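Local coordinates for chain length determinant protein (Shigella flexneri, PDB 4E2H), which probably regulates, from its periplasmic domain, the length of the O-antigen polysaccharide chains of lipopolysaccharide, at residues Q19-Q24 with A231-M236; S56-L61 with Q108-K113; L74-S79 with L87-V92; Q166-Q171 with L186-L191. All coordinates share one frame; numbering follows the deposited sequence.

Interaction 1: residues Q19-Q24 with A231-M236; sequences QPDVGQ and AYRYVM
At the edge of the membrane-proximal alpha/beta base typical of Wzz proteins, the loop that leaves strand 12-18 runs past the start of the returning C-terminal strand, and Asp21 meets Arg233 there in a salt bridge. OD2 of Asp21 lies 3.5 Å from NE of Arg233, but well out of the guanidinium plane, so charge attraction alone joins them and no N-H points at the oxygen. The same OD2 rests closer to the aliphatic part of the arginine, 3.1 Å from Arg233 CD. The two side chains cross at about a right angle, with the carboxylate and guanidinium planes 44° apart. Asp21 presents its carboxylate this way because CG sits between the backbone N and the carbonyl carbon (chi1 47°). Its stronger partner is Lys120 of the second subunit, which takes OD1, so the carboxylate links the loop to its own chain and to a neighbour.

Beside this charged pair, proline carbons lie against backbone carbonyls. The ring of Pro20 follows the backbone of Ala231 and Tyr232: CD is 3.7 Å from Ala231 O, and CB is 4.0 Å from Tyr232 O. The side chain of Gln24 crosses Arg233 near its CB, again at about a right angle.

Strand 233-234 is one of the two outermost strands of its sheet within the chain, and Arg233 bonds through its backbone to Thr18 of strand 12-18. Tyr232 turns away from the loop to pack on Ile51 and Phe54 of helix 43-65 and on Ile107 and Asp111 of helix 97-164.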
loop_
_atom_site.group_PDB
_atom_site.type_symbol
_atom_site.label_atom_id
_atom_site.label_comp_id
_atom_site.label_asym_id
_atom_site.label_seq_id
_atom_site.Cartn_x
_atom_site.Cartn_y
_atom_site.Cartn_z
ATOM N N GLN C 19 -10.995 15.487 -12.814
ATOM C CA GLN C 19 -10.191 15.051 -11.681
ATOM C C GLN C 19 -9.034 16.012 -11.401
ATOM O O GLN C 19 -8.462 16.588 -12.315
ATOM C CB GLN C 19 -9.607 13.677 -11.979
ATOM C CG GLN C 19 -8.536 13.733 -13.051
ATOM C CD GLN C 19 -8.098 12.372 -13.524
ATOM O OE1 GLN C 19 -8.601 11.338 -13.057
ATOM N NE2 GLN C 19 -7.147 12.359 -14.460
ATOM N N PRO C 20 -8.649 16.154 -10.134
ATOM C CA PRO C 20 -7.561 17.119 -9.895
ATOM C C PRO C 20 -6.264 16.535 -10.461
ATOM O O PRO C 20 -6.137 15.298 -10.432
ATOM C CB PRO C 20 -7.493 17.190 -8.366
ATOM C CG PRO C 20 -7.938 15.754 -7.904
ATOM C CD PRO C 20 -8.789 15.158 -9.046
ATOM N N ASP C 21 -5.331 17.350 -10.968
ATOM C CA ASP C 21 -4.100 16.768 -11.525
ATOM C C ASP C 21 -3.070 16.390 -10.463
ATOM O O ASP C 21 -3.291 16.585 -9.262
ATOM C CB ASP C 21 -3.469 17.594 -12.672
ATOM C CG ASP C 21 -3.376 19.088 -12.366
ATOM O OD1 ASP C 21 -2.485 19.490 -11.570
ATOM O OD2 ASP C 21 -4.171 19.874 -12.958
ATOM N N VAL C 22 -1.960 15.828 -10.942
ATOM C CA VAL C 22 -0.880 15.303 -10.111
ATOM C C VAL C 22 -0.270 16.348 -9.159
ATOM O O VAL C 22 -0.155 16.086 -7.964
ATOM C CB VAL C 22 0.211 14.643 -10.973
ATOM C CG1 VAL C 22 1.364 14.195 -10.118
ATOM C CG2 VAL C 22 -0.378 13.489 -11.798
ATOM N N GLY C 23 0.125 17.517 -9.661
ATOM C CA GLY C 23 0.534 18.602 -8.777
ATOM C C GLY C 23 -0.736 19.345 -8.361
ATOM O O GLY C 23 -1.401 19.950 -9.195
ATOM N N GLN C 24 -1.033 19.375 -7.066
ATOM C CA GLN C 24 -2.418 19.404 -6.579
ATOM C C GLN C 24 -2.499 17.976 -6.088
ATOM O O GLN C 24 -2.074 17.078 -6.809
ATOM C CB GLN C 24 -3.425 19.544 -7.735
ATOM C CG GLN C 24 -3.901 20.965 -8.156
ATOM C CD GLN C 24 -5.055 20.933 -9.177
ATOM O OE1 GLN C 24 -5.150 20.018 -9.997
ATOM N NE2 GLN C 24 -5.947 21.923 -9.106
ATOM N N ALA C 231 -10.565 18.293 -4.459
ATOM C CA ALA C 231 -11.385 17.213 -4.955
ATOM C C ALA C 231 -11.451 17.193 -6.491
ATOM O O ALA C 231 -11.750 16.141 -7.074
ATOM C CB ALA C 231 -12.782 17.323 -4.371
ATOM N N TYR C 232 -11.175 18.335 -7.135
ATOM C CA TYR C 232 -11.470 18.548 -8.567
ATOM C C TYR C 232 -10.595 19.654 -9.186
ATOM O O TYR C 232 -9.866 20.360 -8.477
ATOM C CB TYR C 232 -12.936 18.967 -8.743
ATOM C CG TYR C 232 -13.192 20.412 -8.333
ATOM C CD1 TYR C 232 -13.503 20.741 -7.019
ATOM C CD2 TYR C 232 -13.100 21.446 -9.253
ATOM C CE1 TYR C 232 -13.714 22.055 -6.633
ATOM C CE2 TYR C 232 -13.308 22.762 -8.875
ATOM C CZ TYR C 232 -13.616 23.062 -7.560
ATOM O OH TYR C 232 -13.820 24.369 -7.159
ATOM N N ARG C 233 -10.676 19.806 -10.509
ATOM C CA ARG C 233 -10.112 20.981 -11.166
ATOM C C ARG C 233 -11.057 21.469 -12.261
ATOM O O ARG C 233 -11.774 20.678 -12.890
ATOM C CB ARG C 233 -8.692 20.739 -11.705
ATOM C CG ARG C 233 -8.613 20.487 -13.213
ATOM C CD ARG C 233 -7.174 20.420 -13.717
ATOM N NE ARG C 233 -7.056 19.617 -14.936
ATOM C CZ ARG C 233 -7.307 20.066 -16.169
ATOM N NH1 ARG C 233 -7.698 21.324 -16.361
ATOM N NH2 ARG C 233 -7.174 19.253 -17.216
ATOM N N TYR C 234 -11.074 22.781 -12.467
ATOM C CA TYR C 234 -11.943 23.378 -13.469
ATOM C C TYR C 234 -11.334 23.227 -14.849
ATOM O O TYR C 234 -10.188 23.631 -15.067
ATOM C CB TYR C 234 -12.121 24.858 -13.159
ATOM C CG TYR C 234 -13.246 25.143 -12.206
ATOM C CD1 TYR C 234 -14.469 24.507 -12.346
ATOM C CD2 TYR C 234 -13.090 26.052 -11.168
ATOM C CE1 TYR C 234 -15.524 24.776 -11.481
ATOM C CE2 TYR C 234 -14.128 26.329 -10.291
ATOM C CZ TYR C 234 -15.347 25.694 -10.451
ATOM O OH TYR C 234 -16.393 25.976 -9.583
ATOM N N VAL C 235 -12.076 22.636 -15.775
ATOM C CA VAL C 235 -11.700 22.734 -17.182
ATOM C C VAL C 235 -12.251 24.073 -17.727
ATOM O O VAL C 235 -11.629 24.738 -18.555
ATOM C CB VAL C 235 -12.212 21.536 -17.997
ATOM C CG1 VAL C 235 -11.530 21.505 -19.352
ATOM C CG2 VAL C 235 -11.939 20.226 -17.252
HETATM N N MSE C 236 -13.430 24.453 -17.236
HETATM C CA MSE C 236 -14.002 25.757 -17.481
HETATM C C MSE C 236 -14.880 26.132 -16.286
HETATM O O MSE C 236 -15.718 25.326 -15.850
HETATM C CB MSE C 236 -14.860 25.742 -18.748
#

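Interaction 2: residues S56-L61 with Q108-K113; sequences SAFSAL and QQVDDK
Val110 pushes its two methyls from helix 97-164 into the side of helix 43-65, and it has the largest share of the buried surface. From CB the valine forks. CG1, anti to the backbone N (chi1 172°), goes to the methyl of Ala57, with Val110 CG1 and Ala57 CB 3.5 Å apart; it also lies 4.1 Å from the backbone N of Phe58. The other branch, CG2, reaches Leu61, where it comes within 3.6 Å of CD2. On the way it passes the carbonyl oxygen of Ala57 and meets the Phe58 ring at CD1, 4.0 Å away, with the two side chains crossing at about a right angle.

The small residue in the middle lets the backbones come near: the CA atoms of Ala57 and Val110 are 6.3 Å apart, while the short helix axes stay 9.6 Å apart at their closest and run at 127° to each other. This is helix-on-helix packing within the alpha/beta base, between its helix 43-65 and the long helix 97-164 that extends away from it. Phe58 also touches Ile107 of that long helix, and Ala57 touches Val114.

Toward the exposed border, Gln109 closes over Leu61. Its extended chain brings NE2 across the forked end of the leucine, 3.2 Å from Leu61 CD1 and 3.5 Å from CD2. Ala60 and Lys113 both pack on Val235 of the third subunit.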
loop_
_atom_site.group_PDB
_atom_site.type_symbol
_atom_site.label_atom_id
_atom_site.label_comp_id
_atom_site.label_asym_id
_atom_site.label_seq_id
_atom_site.Cartn_x
_atom_site.Cartn_y
_atom_site.Cartn_z
ATOM N N SER C 56 -20.097 12.456 -6.114
ATOM C CA SER C 56 -21.097 11.731 -5.349
ATOM C C SER C 56 -21.804 12.713 -4.417
ATOM O O SER C 56 -23.023 12.769 -4.386
ATOM C CB SER C 56 -20.503 10.516 -4.612
ATOM O OG SER C 56 -19.960 10.867 -3.346
ATOM N N ALA C 57 -21.044 13.510 -3.678
ATOM C CA ALA C 57 -21.665 14.493 -2.807
ATOM C C ALA C 57 -22.489 15.449 -3.671
ATOM O O ALA C 57 -23.450 16.071 -3.204
ATOM C CB ALA C 57 -20.613 15.247 -2.013
ATOM N N PHE C 58 -22.119 15.559 -4.940
ATOM C CA PHE C 58 -22.846 16.448 -5.834
ATOM C C PHE C 58 -24.198 15.848 -6.250
ATOM O O PHE C 58 -25.216 16.545 -6.318
ATOM C CB PHE C 58 -22.010 16.778 -7.058
ATOM C CG PHE C 58 -22.428 18.037 -7.744
ATOM C CD1 PHE C 58 -21.927 19.256 -7.324
ATOM C CD2 PHE C 58 -23.319 18.005 -8.808
ATOM C CE1 PHE C 58 -22.301 20.418 -7.948
ATOM C CE2 PHE C 58 -23.699 19.175 -9.448
ATOM C CZ PHE C 58 -23.189 20.383 -9.016
ATOM N N SER C 59 -24.202 14.550 -6.528
ATOM C CA SER C 59 -25.438 13.837 -6.813
ATOM C C SER C 59 -26.397 13.951 -5.640
ATOM O O SER C 59 -27.609 13.961 -5.819
ATOM C CB SER C 59 -25.153 12.353 -7.069
ATOM O OG SER C 59 -24.150 12.177 -8.058
ATOM N N ALA C 60 -25.857 13.995 -4.428
ATOM C CA ALA C 60 -26.710 14.108 -3.261
ATOM C C ALA C 60 -27.311 15.506 -3.222
ATOM O O ALA C 60 -28.490 15.667 -2.922
ATOM C CB ALA C 60 -25.939 13.811 -2.000
ATOM N N LEU C 61 -26.508 16.514 -3.552
ATOM C CA LEU C 61 -26.982 17.895 -3.513
ATOM C C LEU C 61 -28.125 18.081 -4.506
ATOM O O LEU C 61 -29.129 18.738 -4.201
ATOM C CB LEU C 61 -25.854 18.858 -3.832
ATOM C CG LEU C 61 -26.179 20.344 -3.725
ATOM C CD1 LEU C 61 -26.911 20.646 -2.419
ATOM C CD2 LEU C 61 -24.897 21.191 -3.861
ATOM N N GLN C 108 -18.722 25.073 -4.391
ATOM C CA GLN C 108 -17.896 25.396 -3.239
ATOM C C GLN C 108 -18.537 24.831 -1.969
ATOM O O GLN C 108 -17.878 24.698 -0.941
ATOM C CB GLN C 108 -17.695 26.906 -3.125
ATOM C CG GLN C 108 -16.725 27.344 -2.032
ATOM C CD GLN C 108 -15.318 26.779 -2.217
ATOM O OE1 GLN C 108 -14.788 26.738 -3.340
ATOM N NE2 GLN C 108 -14.700 26.341 -1.106
ATOM N N GLN C 109 -19.817 24.479 -2.049
ATOM C CA GLN C 109 -20.519 23.955 -0.893
ATOM C C GLN C 109 -20.221 22.468 -0.776
ATOM O O GLN C 109 -20.122 21.908 0.326
ATOM C CB GLN C 109 -22.023 24.192 -1.020
ATOM C CG GLN C 109 -22.871 23.416 -0.012
ATOM C CD GLN C 109 -24.360 23.618 -0.238
ATOM O OE1 GLN C 109 -24.877 24.723 -0.069
ATOM N NE2 GLN C 109 -25.053 22.558 -0.649
ATOM N N VAL C 110 -20.078 21.826 -1.928
ATOM C CA VAL C 110 -19.705 20.429 -1.946
ATOM C C VAL C 110 -18.200 20.300 -1.749
ATOM O O VAL C 110 -17.744 19.400 -1.042
ATOM C CB VAL C 110 -20.161 19.739 -3.240
ATOM C CG1 VAL C 110 -19.590 18.336 -3.327
ATOM C CG2 VAL C 110 -21.683 19.696 -3.306
ATOM N N ASP C 111 -17.424 21.208 -2.339
ATOM C CA ASP C 111 -15.978 21.159 -2.162
ATOM C C ASP C 111 -15.598 21.363 -0.705
ATOM O O ASP C 111 -14.481 21.060 -0.300
ATOM C CB ASP C 111 -15.270 22.185 -3.030
ATOM C CG ASP C 111 -13.770 22.249 -2.758
ATOM O OD1 ASP C 111 -13.153 21.184 -2.531
ATOM O OD2 ASP C 111 -13.202 23.371 -2.765
ATOM N N ASP C 112 -16.518 21.888 0.090
ATOM C CA ASP C 112 -16.259 22.018 1.517
ATOM C C ASP C 112 -16.715 20.772 2.251
ATOM O O ASP C 112 -16.046 20.312 3.169
ATOM C CB ASP C 112 -16.946 23.257 2.080
ATOM C CG ASP C 112 -16.156 24.517 1.816
ATOM O OD1 ASP C 112 -15.092 24.430 1.155
ATOM O OD2 ASP C 112 -16.603 25.599 2.257
ATOM N N LYS C 113 -17.854 20.221 1.842
ATOM C CA LYS C 113 -18.354 19.012 2.475
ATOM C C LYS C 113 -17.328 17.877 2.326
ATOM O O LYS C 113 -16.926 17.248 3.304
ATOM C CB LYS C 113 -19.709 18.610 1.901
ATOM C CG LYS C 113 -20.251 17.301 2.464
ATOM C CD LYS C 113 -21.724 17.089 2.102
ATOM C CE LYS C 113 -22.248 15.797 2.747
ATOM N NZ LYS C 113 -23.564 15.304 2.183
#

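Interaction 3: residues L74-S79 with L87-V92; sequences LTIEPS and LTVSYV
Ile76 and Val89 stand side by side on one face of a beta hairpin, pointing the same way, as a non-hydrogen-bonded antiparallel pair. The isoleucine has CG1 anti to the backbone N (chi1 170°), and its CD1 fits into the hollow between two residues of the other strand: 3.4 Å from Val89 CG1 and 3.8 Å from Leu87 CB. Leu87 bends over the turn end of the strand, and its CD2 settles against the peptide joining Glu77 to Pro78, 3.7 Å from Pro78 N. At the far end of the same face Leu74 reaches across with CD1, 3.6 Å from Tyr91 CB and at the edge of the tyrosine ring, and the two side chains cross at about a right angle.

The opposite face carries polar side chains: Thr75, Glu77, Thr88 and Ser90. Ser90 OG sits against Thr75 CB at 3.2 Å. Thr88 OG1 hydrogen-bonds to OG of Ser79, in the loop after the strand, at 2.6 Å; either hydroxyl may donate. Between the faces, Thr75 with Ser90 and Glu77 with Thr88 form the hydrogen-bonded pairs; Thr75 N to Ser90 O is 2.7 Å.

Strand 87-92 continues the sheet through backbone bonds to strand 12-18, while strand 74-78 is outermost in this chain. The apolar face is covered by helices: Leu74 and Ile76 pack on Phe58 of helix 43-65, and Val89 on Leu103 and Ile107 of helix 97-164.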
loop_
_atom_site.group_PDB
_atom_site.type_symbol
_atom_site.label_atom_id
_atom_site.label_comp_id
_atom_site.label_asym_id
_atom_site.label_seq_id
_atom_site.Cartn_x
_atom_site.Cartn_y
_atom_site.Cartn_z
ATOM N N LEU C 74 -30.287 21.039 -10.473
ATOM C CA LEU C 74 -28.825 20.992 -10.496
ATOM C C LEU C 74 -28.390 19.767 -11.310
ATOM O O LEU C 74 -28.924 18.675 -11.114
ATOM C CB LEU C 74 -28.270 20.896 -9.074
ATOM C CG LEU C 74 -26.774 21.189 -8.977
ATOM C CD1 LEU C 74 -26.469 22.462 -9.751
ATOM C CD2 LEU C 74 -26.294 21.312 -7.531
ATOM N N THR C 75 -27.427 19.918 -12.214
ATOM C CA THR C 75 -27.110 18.810 -13.119
ATOM C C THR C 75 -25.640 18.364 -13.125
ATOM O O THR C 75 -24.722 19.188 -13.006
ATOM C CB THR C 75 -27.535 19.150 -14.562
ATOM O OG1 THR C 75 -28.965 19.286 -14.623
ATOM C CG2 THR C 75 -27.081 18.057 -15.521
ATOM N N ILE C 76 -25.426 17.056 -13.279
ATOM C CA ILE C 76 -24.078 16.493 -13.432
ATOM C C ILE C 76 -24.105 15.237 -14.305
ATOM O O ILE C 76 -24.858 14.283 -14.053
ATOM C CB ILE C 76 -23.406 16.141 -12.073
ATOM C CG1 ILE C 76 -22.110 15.346 -12.289
ATOM C CG2 ILE C 76 -24.339 15.302 -11.217
ATOM C CD1 ILE C 76 -20.831 16.183 -12.217
ATOM N N GLU C 77 -23.267 15.224 -15.328
ATOM C CA GLU C 77 -23.253 14.104 -16.235
ATOM C C GLU C 77 -21.976 14.205 -17.018
ATOM O O GLU C 77 -21.418 15.295 -17.150
ATOM C CB GLU C 77 -24.444 14.198 -17.174
ATOM C CG GLU C 77 -24.684 15.624 -17.664
ATOM C CD GLU C 77 -25.694 15.686 -18.787
ATOM O OE1 GLU C 77 -25.857 14.654 -19.487
ATOM O OE2 GLU C 77 -26.324 16.761 -18.964
ATOM N N PRO C 78 -21.497 13.067 -17.529
ATOM C CA PRO C 78 -20.278 13.060 -18.351
ATOM C C PRO C 78 -20.423 14.004 -19.562
ATOM O O PRO C 78 -21.398 13.913 -20.308
ATOM C CB PRO C 78 -20.134 11.590 -18.781
ATOM C CG PRO C 78 -21.414 10.875 -18.305
ATOM C CD PRO C 78 -22.010 11.714 -17.231
ATOM N N SER C 79 -19.469 14.918 -19.727
ATOM C CA SER C 79 -19.556 15.927 -20.763
ATOM C C SER C 79 -19.710 15.216 -22.093
ATOM O O SER C 79 -20.694 15.415 -22.813
ATOM C CB SER C 79 -18.301 16.792 -20.769
ATOM O OG SER C 79 -17.904 17.069 -19.433
ATOM N N LEU C 87 -16.540 15.930 -16.518
ATOM C CA LEU C 87 -17.892 15.999 -15.984
ATOM C C LEU C 87 -18.440 17.410 -16.132
ATOM O O LEU C 87 -17.716 18.395 -15.966
ATOM C CB LEU C 87 -17.920 15.573 -14.517
ATOM C CG LEU C 87 -18.038 14.086 -14.130
ATOM C CD1 LEU C 87 -17.725 13.931 -12.627
ATOM C CD2 LEU C 87 -19.426 13.479 -14.450
ATOM N N THR C 88 -19.728 17.493 -16.428
ATOM C CA THR C 88 -20.372 18.754 -16.720
ATOM C C THR C 88 -21.484 19.001 -15.731
ATOM O O THR C 88 -22.389 18.166 -15.574
ATOM C CB THR C 88 -21.006 18.728 -18.103
ATOM O OG1 THR C 88 -19.976 18.568 -19.088
ATOM C CG2 THR C 88 -21.795 20.028 -18.352
ATOM N N VAL C 89 -21.429 20.159 -15.080
ATOM C CA VAL C 89 -22.442 20.512 -14.099
ATOM C C VAL C 89 -23.147 21.770 -14.540
ATOM O O VAL C 89 -22.523 22.674 -15.108
ATOM C CB VAL C 89 -21.816 20.763 -12.735
ATOM C CG1 VAL C 89 -20.945 19.585 -12.368
ATOM C CG2 VAL C 89 -20.993 22.057 -12.766
ATOM N N SER C 90 -24.444 21.838 -14.276
ATOM C CA SER C 90 -25.229 22.981 -14.713
ATOM C C SER C 90 -26.339 23.277 -13.718
ATOM O O SER C 90 -26.979 22.360 -13.189
ATOM C CB SER C 90 -25.836 22.721 -16.094
ATOM O OG SER C 90 -27.052 22.001 -15.974
ATOM N N TYR C 91 -26.564 24.561 -13.468
ATOM C CA TYR C 91 -27.673 24.975 -12.629
ATOM C C TYR C 91 -28.615 25.926 -13.386
ATOM O O TYR C 91 -28.174 26.770 -14.180
ATOM C CB TYR C 91 -27.166 25.595 -11.326
ATOM C CG TYR C 91 -28.259 26.203 -10.500
ATOM C CD1 TYR C 91 -29.092 25.410 -9.734
ATOM C CD2 TYR C 91 -28.476 27.576 -10.507
ATOM C CE1 TYR C 91 -30.113 25.970 -8.978
ATOM C CE2 TYR C 91 -29.493 28.144 -9.757
ATOM C CZ TYR C 91 -30.309 27.338 -8.997
ATOM O OH TYR C 91 -31.317 27.908 -8.255
ATOM N N VAL C 92 -29.914 25.780 -13.136
ATOM C CA VAL C 92 -30.941 26.542 -13.848
ATOM C C VAL C 92 -31.557 27.649 -12.988
ATOM O O VAL C 92 -32.426 27.374 -12.152
ATOM C CB VAL C 92 -32.084 25.623 -14.305
ATOM C CG1 VAL C 92 -33.181 26.450 -14.973
ATOM C CG2 VAL C 92 -31.562 24.548 -15.238
#

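Interaction 4: residues Q166-Q171 with L186-L191; sequences QVTKPQ and LGSEAL
Lys169 and Glu189 make the salt bridge of this contact, NZ to OE1 2.8 Å. The lysine meets that oxygen on its syn side, 32° out of the carboxylate plane. Its chain starts away from the helix and bends at chi2 and chi3 to bring NZ back, laying CD alongside as well, 3.4 Å from Glu189 OE1. NZ also has a weak hydrogen bond to Gln164 O of the second subunit.

Ser188 then grips a single backbone oxygen twice. Its N donates to Val167 O at 3.0 Å and its OG to the same oxygen at 2.7 Å, the two donors coming from opposite faces of the carbonyl plane. The hydroxyl is brought there by a chi1 of 50°, which sets OG between the backbone N and the carbonyl carbon. One residue on, Glu189 N bonds to Thr168 O at 3.2 Å. Two successive loop carbonyls thus take two successive N-H groups from the first turn of helix 187-195.

Around these bonds lie van der Waals contacts. Thr168 CG2 rests against Ser188 OG at 3.3 Å, Val167 CG1 lies over Gly187 CA at 3.8 Å, and the ring of Pro170 borders Leu186 O. Gly187, with positive phi and no side chain, lets the backbone of Thr168 and Lys169 pass close to its CA.

Helix 97-164 ends just before this loop in a Schellman motif with Gln166 as its C-prime residue. Beyond it the chain reverses, and helix 187-195 packs back on the long helix (Ser188 and Leu191 on Leu159), its N-terminal amides received by backbone carbonyls of the loop.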
loop_
_atom_site.group_PDB
_atom_site.type_symbol
_atom_site.label_atom_id
_atom_site.label_comp_id
_atom_site.label_asym_id
_atom_site.label_seq_id
_atom_site.Cartn_x
_atom_site.Cartn_y
_atom_site.Cartn_z
ATOM N N GLN C 166 36.462 -28.114 33.784
ATOM C CA GLN C 166 37.327 -27.089 34.359
ATOM C C GLN C 166 38.044 -26.238 33.307
ATOM O O GLN C 166 39.260 -26.091 33.375
ATOM C CB GLN C 166 38.359 -27.720 35.292
ATOM C CG GLN C 166 37.759 -28.548 36.428
ATOM C CD GLN C 166 38.821 -29.259 37.256
ATOM O OE1 GLN C 166 39.886 -29.623 36.743
ATOM N NE2 GLN C 166 38.540 -29.452 38.548
ATOM N N VAL C 167 37.305 -25.682 32.344
ATOM C CA VAL C 167 37.871 -24.715 31.409
ATOM C C VAL C 167 37.443 -23.301 31.810
ATOM O O VAL C 167 36.245 -23.013 31.939
ATOM C CB VAL C 167 37.411 -24.971 29.968
ATOM C CG1 VAL C 167 38.092 -23.989 29.020
ATOM C CG2 VAL C 167 37.696 -26.396 29.570
ATOM N N THR C 168 38.413 -22.412 31.992
ATOM C CA THR C 168 38.103 -21.064 32.444
ATOM C C THR C 168 38.477 -20.026 31.379
ATOM O O THR C 168 37.939 -18.911 31.351
ATOM C CB THR C 168 38.840 -20.753 33.750
ATOM O OG1 THR C 168 40.133 -21.365 33.701
ATOM C CG2 THR C 168 38.066 -21.304 34.952
ATOM N N LYS C 169 39.390 -20.412 30.499
ATOM C CA LYS C 169 39.899 -19.505 29.491
ATOM C C LYS C 169 39.781 -20.107 28.113
ATOM O O LYS C 169 39.847 -21.329 27.950
ATOM C CB LYS C 169 41.372 -19.185 29.754
ATOM C CG LYS C 169 41.655 -18.599 31.128
ATOM C CD LYS C 169 41.073 -17.194 31.277
ATOM C CE LYS C 169 42.079 -16.285 31.983
ATOM N NZ LYS C 169 41.411 -15.167 32.709
ATOM N N PRO C 170 39.632 -19.237 27.108
ATOM C CA PRO C 170 39.512 -19.660 25.711
ATOM C C PRO C 170 40.495 -20.780 25.375
ATOM O O PRO C 170 41.673 -20.698 25.728
ATOM C CB PRO C 170 39.864 -18.387 24.933
ATOM C CG PRO C 170 39.430 -17.276 25.839
ATOM C CD PRO C 170 39.650 -17.768 27.250
ATOM N N GLN C 171 39.995 -21.804 24.690
ATOM C CA GLN C 171 40.798 -22.935 24.240
ATOM C C GLN C 171 41.145 -22.822 22.748
ATOM O O GLN C 171 41.837 -23.690 22.189
ATOM C CB GLN C 171 40.032 -24.237 24.481
ATOM C CG GLN C 171 39.649 -24.486 25.936
ATOM C CD GLN C 171 40.840 -24.826 26.791
ATOM O OE1 GLN C 171 41.051 -24.219 27.844
ATOM N NE2 GLN C 171 41.636 -25.802 26.344
ATOM N N LEU C 186 34.847 -21.258 24.983
ATOM C CA LEU C 186 35.140 -19.848 25.324
ATOM C C LEU C 186 35.516 -19.802 26.797
ATOM O O LEU C 186 35.998 -18.787 27.317
ATOM C CB LEU C 186 33.941 -18.942 25.062
ATOM C CG LEU C 186 33.267 -19.065 23.692
ATOM C CD1 LEU C 186 31.920 -18.366 23.681
ATOM C CD2 LEU C 186 34.160 -18.545 22.576
ATOM N N GLY C 187 35.309 -20.923 27.476
ATOM C CA GLY C 187 35.710 -20.991 28.865
ATOM C C GLY C 187 34.731 -20.249 29.741
ATOM O O GLY C 187 33.976 -19.386 29.272
ATOM N N SER C 188 34.764 -20.589 31.021
ATOM C CA SER C 188 33.705 -20.252 31.954
ATOM C C SER C 188 33.827 -18.819 32.424
ATOM O O SER C 188 32.849 -18.221 32.870
ATOM C CB SER C 188 33.740 -21.206 33.148
ATOM O OG SER C 188 35.059 -21.278 33.656
ATOM N N GLU C 189 35.011 -18.244 32.327
ATOM C CA GLU C 189 35.079 -16.832 32.663
ATOM C C GLU C 189 34.336 -15.962 31.630
ATOM O O GLU C 189 33.673 -14.982 31.994
ATOM C CB GLU C 189 36.514 -16.376 32.891
ATOM C CG GLU C 189 36.868 -16.344 34.366
ATOM C CD GLU C 189 38.256 -15.782 34.627
ATOM O OE1 GLU C 189 39.232 -16.316 34.045
ATOM O OE2 GLU C 189 38.370 -14.805 35.410
ATOM N N ALA C 190 34.421 -16.332 30.353
ATOM C CA ALA C 190 33.695 -15.593 29.320
ATOM C C ALA C 190 32.196 -15.899 29.336
ATOM O O ALA C 190 31.373 -14.979 29.331
ATOM C CB ALA C 190 34.274 -15.867 27.941
ATOM N N LEU C 191 31.834 -17.184 29.345
ATOM C CA LEU C 191 30.422 -17.539 29.321
ATOM C C LEU C 191 29.706 -16.911 30.524
ATOM O O LEU C 191 28.586 -16.413 30.403
ATOM C CB LEU C 191 30.220 -19.060 29.265
ATOM C CG LEU C 191 30.818 -19.881 28.105
ATOM C CD1 LEU C 191 30.412 -21.341 28.243
ATOM C CD2 LEU C 191 30.415 -19.382 26.698
#

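Interactions 1, 2 and 3 gather in the alpha/beta base, while interaction 4 lies at the other end of helix 97-164, about 72 to 85 Å from them, centre to centre. Interaction 2 is the buried, apolar one. It touches interaction 3 through Phe58 and Leu61 on Leu74, so helix 43-65 and the hairpin share one hydrophobic layer, and it also touches interaction 1. Interactions 1 and 3 reach the same sheet at its two outermost strands, the former by charge and loop contacts, the latter by backbone pairing. Interaction 4 is polar, combining helix N-H groups, a serine hydroxyl and a salt bridge. All four adjoin neighbouring subunits.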